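Local coordinates for putative carbohydrate metabolism domain-containing protein (Bacteroides vulgatus, PDB 3S30) that is of unproven function but is probably a carbohydrate-active protein, perhaps a glycoside hydrolase, with a galactose-binding-like fold that carries a sodium ion, at residues S146-P150 against N151-T155. Residues are numbered along the deposited sequence; the frame is centred on the assembly and turned at random.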
loop_
_atom_site.group_PDB
_atom_site.type_symbol
_atom_site.label_atom_id
_atom_site.label_comp_id
_atom_site.label_asym_id
_atom_site.label_seq_id
_atom_site.Cartn_x
_atom_site.Cartn_y
_atom_site.Cartn_z
ATOM N N SER A 146 -1.975 23.199 -2.440
ATOM C CA SER A 146 -3.393 23.403 -2.739
ATOM C C SER A 146 -3.645 23.368 -4.248
ATOM O O SER A 146 -2.712 23.474 -5.042
ATOM C CB SER A 146 -3.879 24.725 -2.144
ATOM O OG SER A 146 -3.849 24.657 -0.730
ATOM N N GLY A 147 -4.909 23.199 -4.630
ATOM C CA GLY A 147 -5.295 23.116 -6.043
ATOM C C GLY A 147 -4.977 21.794 -6.742
ATOM O O GLY A 147 -4.917 21.745 -7.969
ATOM N N TYR A 148 -4.775 20.721 -5.982
ATOM C CA TYR A 148 -4.597 19.395 -6.580
ATOM C C TYR A 148 -5.954 18.790 -6.905
ATOM O O TYR A 148 -6.904 18.919 -6.124
ATOM C CB TYR A 148 -3.886 18.436 -5.626
ATOM C CG TYR A 148 -2.457 18.762 -5.291
ATOM C CD1 TYR A 148 -1.512 19.004 -6.292
ATOM C CD2 TYR A 148 -2.029 18.770 -3.967
ATOM C CE1 TYR A 148 -0.185 19.280 -5.974
ATOM C CE2 TYR A 148 -0.711 19.045 -3.642
ATOM C CZ TYR A 148 0.206 19.297 -4.642
ATOM O OH TYR A 148 1.509 19.569 -4.291
ATOM N N THR A 149 -6.049 18.125 -8.050
ATOM C CA THR A 149 -7.235 17.332 -8.388
ATOM C C THR A 149 -6.871 15.860 -8.191
ATOM O O THR A 149 -5.694 15.537 -8.068
ATOM C CB THR A 149 -7.709 17.597 -9.843
ATOM O OG1 THR A 149 -6.722 17.128 -10.771
ATOM C CG2 THR A 149 -7.979 19.082 -10.063
ATOM N N PRO A 150 -7.873 14.965 -8.154
ATOM C CA PRO A 150 -7.597 13.540 -7.882
ATOM C C PRO A 150 -6.464 12.898 -8.698
ATOM O O PRO A 150 -5.705 12.106 -8.178
ATOM C CB PRO A 150 -8.938 12.872 -8.199
ATOM C CG PRO A 150 -9.961 13.936 -7.843
ATOM C CD PRO A 150 -9.324 15.239 -8.234
ATOM N N ASN A 151 -6.348 13.248 -9.962
ATOM C CA ASN A 151 -5.316 12.688 -10.822
ATOM C C ASN A 151 -3.903 13.283 -10.637
ATOM O O ASN A 151 -2.925 12.757 -11.176
ATOM C CB ASN A 151 -5.787 12.739 -12.272
ATOM C CG ASN A 151 -6.764 11.601 -12.591
ATOM O OD1 ASN A 151 -6.420 10.410 -12.469
ATOM N ND2 ASN A 151 -7.982 11.956 -12.978
ATOM N N ASP A 152 -3.787 14.332 -9.829
ATOM C CA ASP A 152 -2.475 14.817 -9.405
ATOM C C ASP A 152 -1.912 14.023 -8.242
ATOM O O ASP A 152 -0.727 14.126 -7.969
ATOM C CB ASP A 152 -2.532 16.287 -8.991
ATOM C CG ASP A 152 -3.149 17.154 -10.043
ATOM O OD1 ASP A 152 -2.780 17.021 -11.243
ATOM O OD2 ASP A 152 -4.018 17.959 -9.660
ATOM N N PHE A 153 -2.744 13.255 -7.540
ATOM C CA PHE A 153 -2.277 12.563 -6.318
ATOM C C PHE A 153 -1.382 11.351 -6.577
ATOM O O PHE A 153 -1.356 10.815 -7.688
ATOM C CB PHE A 153 -3.450 12.198 -5.396
ATOM C CG PHE A 153 -3.908 13.354 -4.554
ATOM C CD1 PHE A 153 -4.632 14.393 -5.130
ATOM C CD2 PHE A 153 -3.557 13.442 -3.209
ATOM C CE1 PHE A 153 -5.019 15.475 -4.375
ATOM C CE2 PHE A 153 -3.945 14.519 -2.454
ATOM C CZ PHE A 153 -4.682 15.538 -3.034
ATOM N N PRO A 154 -0.610 10.939 -5.561
ATOM C CA PRO A 154 0.236 9.758 -5.755
ATOM C C PRO A 154 -0.568 8.483 -5.995
ATOM O O PRO A 154 -0.114 7.567 -6.715
ATOM C CB PRO A 154 1.050 9.672 -4.451
ATOM C CG PRO A 154 0.930 11.030 -3.788
ATOM C CD PRO A 154 -0.351 11.626 -4.274
ATOM N N THR A 155 -1.769 8.448 -5.430
ATOM C CA THR A 155 -2.651 7.299 -5.522
ATOM C C THR A 155 -3.985 7.665 -6.166
ATOM O O THR A 155 -4.716 8.531 -5.677
ATOM C CB THR A 155 -2.878 6.715 -4.132
ATOM O OG1 THR A 155 -1.605 6.375 -3.573
ATOM C CG2 THR A 155 -3.751 5.476 -4.191
HETATM O O HOH W 1 -6.507 10.684 -6.162
#
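Tyr148 turns the edge of its ring toward the face of Phe153, a T-shaped pair with centroids 5.7 Å apart and planes at 74°. Tyr148 CB packs closer still, 3.4 Å from Phe153 CE1. Beside this pair the chain folds into a short 3-10 turn, and Asp152 reaches back across its start. Asp152 OD2 takes the backbone N-H of Thr149 at 2.6 Å, nearly straight at 170°, so the carboxylate closes back on the N-H three residues earlier. Thr149 OG1, placed between its own N and carbonyl carbon (chi1 66°), donates to Asp152 OD2 at 3.0 Å from the same face of the carboxylate. An alanine in place of Asp152 would probably leave both Thr149 donors without this acceptor and let the threonine side chain turn. The turn itself is closed by Asp152 N to Thr149 O at 2.9 Å and Phe153 N to Pro150 O at 3.2 Å, while a water bridges Pro150 O and Thr155 O. Thr149 O also lies in the plane of the Phe153 ring, 3.3 Å from CD1. Both aromatic rings meet Phe141 of helix 138-142, Phe153 also meets Tyr119 of strand 117-124, and the loop then runs into strand 155-158.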